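Local coordinates for alcohol dehydrogenase (Thermus sp., PDB 4CPD), which probably catalyses the NAD-dependent interconversion of alcohols and aldehydes or ketones, as a zinc-containing medium-chain dehydrogenase, at residues A[149-162]-A[179-191]. Numbering follows the deposited sequence.
Sequences FAGDILSTAYGGLI and PVGLMAIEVAQVL. With ZN (zinc ion), chain E; NAD (nicotinamide-adenine-dinucleotide), chain G.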
ATOM      1  N   PHE A 149      26.642   5.579  -1.443  1.00 31.68           N
ATOM      2  CA  PHE A 149      25.430   4.772  -1.609  1.00 32.45           C
ATOM      3  C   PHE A 149      24.206   5.292  -0.859  1.00 33.67           C
ATOM      4  O   PHE A 149      23.059   5.103  -1.289  1.00 36.45           O
ATOM      5  CB  PHE A 149      25.729   3.354  -1.219  1.00 32.42           C
ATOM      6  CG  PHE A 149      26.727   2.712  -2.121  1.00 35.66           C
ATOM      7  CD1 PHE A 149      28.078   2.856  -1.918  1.00 35.79           C
ATOM      8  CD2 PHE A 149      26.308   2.040  -3.231  1.00 41.19           C
ATOM      9  CE1 PHE A 149      28.994   2.282  -2.786  1.00 37.47           C
ATOM     10  CE2 PHE A 149      27.216   1.449  -4.099  1.00 45.37           C
ATOM     11  CZ  PHE A 149      28.568   1.569  -3.872  1.00 39.39           C
ATOM     12  N   ALA A 150      24.455   6.021   0.222  1.00 33.01           N
ATOM     13  CA  ALA A 150      23.386   6.638   0.990  1.00 32.69           C
ATOM     14  C   ALA A 150      22.537   7.604   0.166  1.00 35.98           C
ATOM     15  O   ALA A 150      21.347   7.806   0.468  1.00 35.27           O
ATOM     16  CB  ALA A 150      23.964   7.358   2.191  1.00 31.86           C
ATOM     17  N   GLY A 151      23.153   8.209  -0.847  1.00 37.68           N
ATOM     18  CA  GLY A 151      22.470   9.204  -1.643  1.00 41.57           C
ATOM     19  C   GLY A 151      21.469   8.649  -2.633  1.00 42.11           C
ATOM     20  O   GLY A 151      20.573   9.411  -3.086  1.00 42.77           O
ATOM     21  N   ASP A 152      21.591   7.349  -2.963  1.00 38.58           N
ATOM     22  CA  ASP A 152      20.707   6.777  -3.997  1.00 37.98           C
ATOM     23  C   ASP A 152      20.353   5.330  -3.728  1.00 35.02           C
ATOM     24  O   ASP A 152      19.364   5.075  -3.058  1.00 35.04           O
ATOM     25  CB  ASP A 152      21.312   7.025  -5.390  1.00 39.55           C
ATOM     26  CG  ASP A 152      20.503   6.473  -6.495  1.00 41.88           C
ATOM     27  OD1 ASP A 152      19.480   5.805  -6.251  1.00 47.86           O
ATOM     28  OD2 ASP A 152      20.928   6.681  -7.645  1.00 46.97           O
ATOM     29  N   ILE A 153      21.132   4.383  -4.220  1.00 35.50           N
ATOM     30  CA  ILE A 153      20.635   2.999  -4.266  1.00 39.00           C
ATOM     31  C   ILE A 153      20.424   2.275  -2.902  1.00 42.07           C
ATOM     32  O   ILE A 153      19.546   1.424  -2.783  1.00 38.52           O
ATOM     33  CB  ILE A 153      21.472   2.121  -5.189  1.00 40.23           C
ATOM     34  CG1 ILE A 153      22.920   2.076  -4.727  1.00 41.23           C
ATOM     35  CG2 ILE A 153      21.412   2.627  -6.624  1.00 41.96           C
ATOM     36  CD1 ILE A 153      23.637   0.884  -5.328  1.00 42.52           C
ATOM     37  N   LEU A 154      21.204   2.628  -1.880  1.00 41.65           N
ATOM     38  CA  LEU A 154      21.019   2.043  -0.561  1.00 40.74           C
ATOM     39  C   LEU A 154      19.766   2.604   0.110  1.00 40.09           C
ATOM     40  O   LEU A 154      18.958   1.874   0.660  1.00 37.45           O
ATOM     41  CB  LEU A 154      22.252   2.262   0.326  1.00 40.16           C
ATOM     42  CG  LEU A 154      22.164   1.700   1.742  1.00 41.34           C
ATOM     43  CD1 LEU A 154      21.742   0.233   1.724  1.00 43.32           C
ATOM     44  CD2 LEU A 154      23.478   1.850   2.457  1.00 40.99           C
ATOM     45  N   SER A 155      19.601   3.913   0.070  1.00 42.22           N
ATOM     46  CA  SER A 155      18.419   4.528   0.682  1.00 40.48           C
ATOM     47  C   SER A 155      17.134   4.137  -0.065  1.00 39.48           C
ATOM     48  O   SER A 155      16.067   4.108   0.517  1.00 39.58           O
ATOM     49  CB  SER A 155      18.590   6.042   0.718  1.00 39.93           C
ATOM     50  OG  SER A 155      19.650   6.400   1.582  1.00 39.17           O
ATOM     51  N   THR A 156      17.265   3.831  -1.347  1.00 37.99           N
ATOM     52  CA  THR A 156      16.154   3.359  -2.141  1.00 39.62           C
ATOM     53  C   THR A 156      15.676   2.000  -1.631  1.00 38.28           C
ATOM     54  O   THR A 156      14.492   1.797  -1.368  1.00 37.99           O
ATOM     55  CB  THR A 156      16.545   3.295  -3.644  1.00 36.86           C
ATOM     56  OG1 THR A 156      16.725   4.623  -4.130  1.00 37.36           O
ATOM     57  CG2 THR A 156      15.492   2.672  -4.464  1.00 35.47           C
ATOM     58  N   ALA A 157      16.605   1.067  -1.527  1.00 37.36           N
ATOM     59  CA  ALA A 157      16.295  -0.275  -1.033  1.00 33.63           C
ATOM     60  C   ALA A 157      15.827  -0.237   0.448  1.00 32.50           C
ATOM     61  O   ALA A 157      14.855  -0.855   0.829  1.00 27.58           O
ATOM     62  CB  ALA A 157      17.519  -1.143  -1.169  1.00 32.45           C
ATOM     63  N   TYR A 158      16.545   0.495   1.273  1.00 34.54           N
ATOM     64  CA  TYR A 158      16.182   0.680   2.669  1.00 34.94           C
ATOM     65  C   TYR A 158      14.735   1.173   2.739  1.00 38.95           C
ATOM     66  O   TYR A 158      13.886   0.577   3.426  1.00 42.15           O
ATOM     67  CB  TYR A 158      17.122   1.698   3.289  1.00 32.27           C
ATOM     68  CG  TYR A 158      16.962   1.870   4.734  1.00 34.29           C
ATOM     69  CD1 TYR A 158      17.587   1.007   5.615  1.00 37.58           C
ATOM     70  CD2 TYR A 158      16.199   2.925   5.260  1.00 35.95           C
ATOM     71  CE1 TYR A 158      17.453   1.173   7.002  1.00 38.77           C
ATOM     72  CE2 TYR A 158      16.061   3.109   6.633  1.00 35.15           C
ATOM     73  CZ  TYR A 158      16.686   2.235   7.507  1.00 38.12           C
ATOM     74  OH  TYR A 158      16.531   2.401   8.871  1.00 36.32           O
ATOM     75  N   GLY A 159      14.458   2.253   2.011  1.00 40.47           N
ATOM     76  CA  GLY A 159      13.146   2.887   2.016  1.00 41.17           C
ATOM     77  C   GLY A 159      12.087   1.873   1.608  1.00 41.32           C
ATOM     78  O   GLY A 159      11.049   1.729   2.277  1.00 40.70           O
ATOM     79  N   GLY A 160      12.370   1.144   0.536  1.00 37.56           N
ATOM     80  CA  GLY A 160      11.459   0.138   0.059  1.00 38.56           C
ATOM     81  C   GLY A 160      11.071  -0.809   1.164  1.00 43.75           C
ATOM     82  O   GLY A 160       9.892  -1.136   1.322  1.00 48.76           O
ATOM     83  N   LEU A 161      12.068  -1.240   1.938  1.00 44.27           N
ATOM     84  CA  LEU A 161      11.861  -2.223   2.991  1.00 39.35           C
ATOM     85  C   LEU A 161      11.181  -1.631   4.207  1.00 39.19           C
ATOM     86  O   LEU A 161      10.318  -2.294   4.815  1.00 36.50           O
ATOM     87  CB  LEU A 161      13.165  -2.858   3.415  1.00 39.26           C
ATOM     88  CG  LEU A 161      13.813  -3.700   2.335  1.00 39.27           C
ATOM     89  CD1 LEU A 161      15.240  -4.041   2.750  1.00 38.44           C
ATOM     90  CD2 LEU A 161      12.995  -4.939   2.073  1.00 37.62           C
ATOM     91  N   ILE A 162      11.547  -0.415   4.593  1.00 37.27           N
ATOM     92  CA  ILE A 162      10.833   0.207   5.728  1.00 42.67           C
ATOM     93  C   ILE A 162       9.338   0.457   5.420  1.00 44.06           C
ATOM     94  O   ILE A 162       8.464   0.189   6.264  1.00 39.51           O
ATOM     95  CB  ILE A 162      11.464   1.522   6.166  1.00 41.41           C
ATOM     96  CG1 ILE A 162      12.905   1.286   6.618  1.00 44.70           C
ATOM     97  CG2 ILE A 162      10.670   2.155   7.289  1.00 41.39           C
ATOM     98  CD1 ILE A 162      13.064   0.437   7.844  1.00 44.01           C
ATOM     99  N   PRO A 179      22.385  -3.958  -8.384  1.00 41.50           N
ATOM    100  CA  PRO A 179      22.846  -3.141  -7.245  1.00 43.78           C
ATOM    101  C   PRO A 179      21.766  -2.844  -6.191  1.00 42.49           C
ATOM    102  O   PRO A 179      22.025  -2.961  -4.997  1.00 42.38           O
ATOM    103  CB  PRO A 179      23.324  -1.844  -7.914  1.00 42.20           C
ATOM    104  CG  PRO A 179      23.758  -2.274  -9.276  1.00 40.32           C
ATOM    105  CD  PRO A 179      22.913  -3.458  -9.666  1.00 39.85           C
ATOM    106  N   VAL A 180      20.572  -2.469  -6.634  1.00 42.19           N
ATOM    107  CA  VAL A 180      19.497  -2.109  -5.699  1.00 40.83           C
ATOM    108  C   VAL A 180      19.051  -3.330  -4.936  1.00 37.29           C
ATOM    109  O   VAL A 180      18.963  -3.279  -3.725  1.00 33.79           O
ATOM    110  CB  VAL A 180      18.312  -1.453  -6.420  1.00 43.83           C
ATOM    111  CG1 VAL A 180      17.112  -1.304  -5.494  1.00 44.34           C
ATOM    112  CG2 VAL A 180      18.735  -0.081  -6.971  1.00 47.61           C
ATOM    113  N   GLY A 181      18.816  -4.421  -5.658  1.00 37.28           N
ATOM    114  CA  GLY A 181      18.468  -5.688  -5.035  1.00 41.81           C
ATOM    115  C   GLY A 181      19.480  -6.164  -4.007  1.00 42.45           C
ATOM    116  O   GLY A 181      19.122  -6.709  -2.949  1.00 41.09           O
ATOM    117  N   LEU A 182      20.751  -5.951  -4.326  1.00 45.36           N
ATOM    118  CA  LEU A 182      21.831  -6.371  -3.442  1.00 44.36           C
ATOM    119  C   LEU A 182      21.858  -5.519  -2.195  1.00 42.27           C
ATOM    120  O   LEU A 182      22.125  -6.040  -1.122  1.00 42.98           O
ATOM    121  CB  LEU A 182      23.174  -6.339  -4.162  1.00 45.40           C
ATOM    122  CG  LEU A 182      23.244  -7.359  -5.317  1.00 47.03           C
ATOM    123  CD1 LEU A 182      24.445  -7.069  -6.218  1.00 51.67           C
ATOM    124  CD2 LEU A 182      23.303  -8.790  -4.808  1.00 45.02           C
ATOM    125  N   MET A 183      21.560  -4.225  -2.314  1.00 43.10           N
ATOM    126  CA  MET A 183      21.415  -3.385  -1.116  1.00 44.71           C
ATOM    127  C   MET A 183      20.260  -3.931  -0.246  1.00 45.43           C
ATOM    128  O   MET A 183      20.367  -4.051   0.994  1.00 43.40           O
ATOM    129  CB  MET A 183      21.117  -1.937  -1.465  1.00 45.79           C
ATOM    130  CG  MET A 183      22.146  -1.234  -2.329  1.00 50.30           C
ATOM    131  SD  MET A 183      23.727  -0.879  -1.536  1.00 46.84           S
ATOM    132  CE  MET A 183      24.692  -2.213  -2.244  1.00 48.77           C
ATOM    133  N   ALA A 184      19.160  -4.268  -0.903  1.00 39.85           N
ATOM    134  CA  ALA A 184      17.992  -4.743  -0.199  1.00 41.88           C
ATOM    135  C   ALA A 184      18.313  -6.000   0.575  1.00 42.96           C
ATOM    136  O   ALA A 184      17.949  -6.129   1.752  1.00 40.47           O
ATOM    137  CB  ALA A 184      16.852  -5.013  -1.176  1.00 42.73           C
ATOM    138  N   ILE A 185      18.988  -6.937  -0.084  1.00 42.77           N
ATOM    139  CA  ILE A 185      19.380  -8.173   0.585  1.00 42.24           C
ATOM    140  C   ILE A 185      20.178  -7.907   1.861  1.00 41.93           C
ATOM    141  O   ILE A 185      19.823  -8.376   2.934  1.00 45.93           O
ATOM    142  CB  ILE A 185      20.179  -9.076  -0.340  1.00 41.20           C
ATOM    143  CG1 ILE A 185      19.267  -9.628  -1.412  1.00 46.10           C
ATOM    144  CG2 ILE A 185      20.748 -10.243   0.427  1.00 43.16           C
ATOM    145  CD1 ILE A 185      20.016 -10.190  -2.604  1.00 48.50           C
ATOM    146  N   GLU A 186      21.244  -7.138   1.748  1.00 42.78           N
ATOM    147  CA  GLU A 186      22.074  -6.830   2.910  1.00 44.14           C
ATOM    148  C   GLU A 186      21.235  -6.196   4.003  1.00 41.93           C
ATOM    149  O   GLU A 186      21.333  -6.598   5.135  1.00 43.67           O
ATOM    150  CB  GLU A 186      23.218  -5.896   2.521  1.00 46.70           C
ATOM    151  CG  GLU A 186      24.379  -5.862   3.503  1.00 49.37           C
ATOM    152  CD  GLU A 186      25.535  -4.960   3.052  1.00 49.47           C
ATOM    153  OE1 GLU A 186      25.596  -4.540   1.879  1.00 59.15           O
ATOM    154  OE2 GLU A 186      26.414  -4.684   3.876  1.00 46.38           O
ATOM    155  N   VAL A 187      20.425  -5.195   3.656  1.00 44.34           N
ATOM    156  CA  VAL A 187      19.623  -4.465   4.643  1.00 41.90           C
ATOM    157  C   VAL A 187      18.673  -5.433   5.313  1.00 42.59           C
ATOM    158  O   VAL A 187      18.554  -5.454   6.546  1.00 38.68           O
ATOM    159  CB  VAL A 187      18.778  -3.350   4.005  1.00 41.28           C
ATOM    160  CG1 VAL A 187      17.787  -2.778   5.017  1.00 38.15           C
ATOM    161  CG2 VAL A 187      19.659  -2.247   3.445  1.00 42.47           C
ATOM    162  N   ALA A 188      17.993  -6.238   4.503  1.00 41.16           N
ATOM    163  CA  ALA A 188      17.009  -7.157   5.056  1.00 45.99           C
ATOM    164  C   ALA A 188      17.651  -8.009   6.152  1.00 49.97           C
ATOM    165  O   ALA A 188      17.101  -8.179   7.247  1.00 50.68           O
ATOM    166  CB  ALA A 188      16.420  -8.026   3.971  1.00 45.51           C
ATOM    167  N   GLN A 189      18.844  -8.504   5.862  1.00 55.65           N
ATOM    168  CA  GLN A 189      19.677  -9.210   6.862  1.00 61.07           C
ATOM    169  C   GLN A 189      19.807  -8.461   8.174  1.00 53.54           C
ATOM    170  O   GLN A 189      19.395  -8.927   9.199  1.00 62.44           O
ATOM    171  CB  GLN A 189      21.083  -9.427   6.326  1.00 63.06           C
ATOM    172  CG  GLN A 189      21.824 -10.523   7.045  1.00 66.08           C
ATOM    173  CD  GLN A 189      21.335 -11.883   6.599  1.00 68.04           C
ATOM    174  OE1 GLN A 189      20.889 -12.039   5.472  1.00 63.97           O
ATOM    175  NE2 GLN A 189      21.415 -12.874   7.482  1.00 73.54           N
ATOM    176  N   VAL A 190      20.319  -7.260   8.121  1.00 55.11           N
ATOM    177  CA  VAL A 190      20.532  -6.477   9.328  1.00 56.73           C
ATOM    178  C   VAL A 190      19.214  -6.055  10.042  1.00 62.51           C
ATOM    179  O   VAL A 190      19.229  -5.750  11.236  1.00 73.86           O
ATOM    180  CB  VAL A 190      21.414  -5.274   8.948  1.00 54.02           C
ATOM    181  CG1 VAL A 190      21.515  -4.246  10.070  1.00 52.55           C
ATOM    182  CG2 VAL A 190      22.775  -5.796   8.505  1.00 51.41           C
ATOM    183  N   LEU A 191      18.087  -6.036   9.325  1.00 61.57           N
ATOM    184  CA  LEU A 191      16.808  -5.733   9.943  1.00 62.43           C
ATOM    185  C   LEU A 191      16.127  -6.991  10.477  1.00 58.07           C
ATOM    186  O   LEU A 191      14.958  -6.966  10.837  1.00 59.38           O
ATOM    187  CB  LEU A 191      15.911  -4.986   8.961  1.00 69.08           C
ATOM    188  CG  LEU A 191      16.015  -3.460   9.023  1.00 70.21           C
ATOM    189  CD1 LEU A 191      17.453  -2.984   8.927  1.00 66.09           C
ATOM    190  CD2 LEU A 191      15.144  -2.851   7.923  1.00 74.05           C
TER
HETATM  191 ZN    ZN E1200      20.159   6.296  -9.359  1.00 44.04          ZN
HETATM  192  PA  NAD G1407      20.282  -2.968 -13.127  1.00 77.42           P
HETATM  193  O1A NAD G1407      21.804  -2.840 -13.041  1.00 63.81           O
HETATM  194  O2A NAD G1407      19.605  -2.929 -14.493  1.00 70.53           O
HETATM  195  O5B NAD G1407      19.713  -4.264 -12.341  1.00 72.90           O
HETATM  196  C5B NAD G1407      18.570  -4.971 -12.822  1.00 77.42           C
HETATM  197  C4B NAD G1407      18.677  -6.446 -12.449  1.00 84.55           C
HETATM  198  O4B NAD G1407      17.412  -7.092 -12.644  1.00 78.98           O
HETATM  199  C3B NAD G1407      19.710  -7.167 -13.323  1.00 82.18           C
HETATM  200  O3B NAD G1407      20.558  -8.054 -12.576  1.00 69.96           O
HETATM  201  C2B NAD G1407      18.871  -7.977 -14.270  1.00 84.70           C
HETATM  202  O2B NAD G1407      19.544  -9.165 -14.698  1.00 82.42           O
HETATM  203  C1B NAD G1407      17.657  -8.269 -13.411  1.00 82.81           C
HETATM  204  N9A NAD G1407      16.509  -8.594 -14.258  1.00 90.34           N
HETATM  205  C8A NAD G1407      16.163  -7.937 -15.383  1.00 87.86           C
HETATM  206  N7A NAD G1407      15.060  -8.519 -15.912  1.00 93.35           N
HETATM  207  C5A NAD G1407      14.698  -9.550 -15.114  1.00 88.69           C
HETATM  208  C6A NAD G1407      13.621 -10.560 -15.090  1.00 87.16           C
HETATM  209  N6A NAD G1407      12.706 -10.550 -16.072  1.00 85.40           N
HETATM  210  N1A NAD G1407      13.583 -11.476 -14.086  1.00 91.56           N
HETATM  211  C2A NAD G1407      14.505 -11.477 -13.103  1.00 88.34           C
HETATM  212  N3A NAD G1407      15.518 -10.578 -13.065  1.00 91.40           N
HETATM  213  C4A NAD G1407      15.663  -9.607 -14.019  1.00 91.79           C
HETATM  214  O3  NAD G1407      19.591  -1.774 -12.273  1.00 82.45           O
HETATM  215  PN  NAD G1407      19.852  -1.334 -10.734  1.00 79.80           P
HETATM  216  O1N NAD G1407      21.000  -0.347 -10.806  1.00 64.02           O
HETATM  217  O2N NAD G1407      19.824  -2.539  -9.788  1.00 70.72           O
HETATM  218  O5D NAD G1407      18.470  -0.553 -10.424  1.00 78.51           O
HETATM  219  C5D NAD G1407      17.322  -1.359 -10.095  1.00 77.24           C
HETATM  220  C4D NAD G1407      15.979  -0.814 -10.576  1.00 75.50           C
HETATM  221  O4D NAD G1407      15.507   0.130  -9.604  1.00 75.71           O
HETATM  222  C3D NAD G1407      16.035  -0.078 -11.915  1.00 75.75           C
HETATM  223  O3D NAD G1407      14.786  -0.283 -12.598  1.00 63.16           O
HETATM  224  C2D NAD G1407      16.256   1.382 -11.510  1.00 78.14           C
HETATM  225  O2D NAD G1407      15.880   2.377 -12.495  1.00 65.75           O
HETATM  226  C1D NAD G1407      15.411   1.426 -10.235  1.00 76.14           C
HETATM  227  N1N NAD G1407      15.767   2.513  -9.308  1.00 74.51           N
HETATM  228  C2N NAD G1407      14.718   3.122  -8.747  1.00 68.30           C
HETATM  229  C3N NAD G1407      14.870   4.167  -7.848  1.00 60.95           C
HETATM  230  C7N NAD G1407      13.603   4.745  -7.284  1.00 54.73           C
HETATM  231  O7N NAD G1407      13.546   5.903  -6.905  1.00 50.96           O
HETATM  232  N7N NAD G1407      12.540   3.922  -7.192  1.00 51.77           N
HETATM  233  C4N NAD G1407      16.165   4.594  -7.511  1.00 63.70           C
HETATM  234  C5N NAD G1407      17.259   3.951  -8.103  1.00 67.31           C
HETATM  235  C6N NAD G1407      17.035   2.901  -9.009  1.00 74.09           C
HETATM  236  O   HOH W   1      17.700   6.584  -9.295  1.00 31.98           O
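Ala-157 is the small knob at the centre: its CB drops into a hollow floored by the backbone of 179-191, 3.5 Å from Ala-184 N, and walled by Val-180, Met-183 and Ala-184. The CA atoms of Ala-157 and Ala-184 are the nearest such pair, 4.9 Å apart, consistent with small residues letting the helix axes approach to 8.1 Å, crossing at -55°. Reciprocally, Met-183 CB and CG fill the groove between Ile-153 O, Leu-154 CA and Ala-157 CB, flanked by Leu-154 CD1. With CG anti to its carbonyl carbon, the bend at chi2 brings SD against Leu-154 CB and into an oblique Met-aromatic contact with Phe-149, 49° off the ring normal. Further along, Leu-161 CD1 wedges between Ala-184 O and Val-187 CG1, 3.6 Å from each, while Val-187 CG2 meets Leu-154 CD1 at 3.7 Å. At the cofactor end, Ile-153 CD1 rests on Pro-179 CB, and its CG2 on Val-180 CG2. Val-180 N gives the NAD pyrophosphate atom O2N a nearly straight hydrogen bond (3.2 Å, 173°), as expected of a Rossmann helix N-terminus; Asp-152 OD2 binds zinc alongside Cys-38 and His-59, and Thr-156 OG1 and CG2 lie against nicotinamide C4N. Leu-154 also packs on helix 295-307, whereas Ile-185, on the far side of helix 179-190, reaches strand 195-200 and helix 203-212.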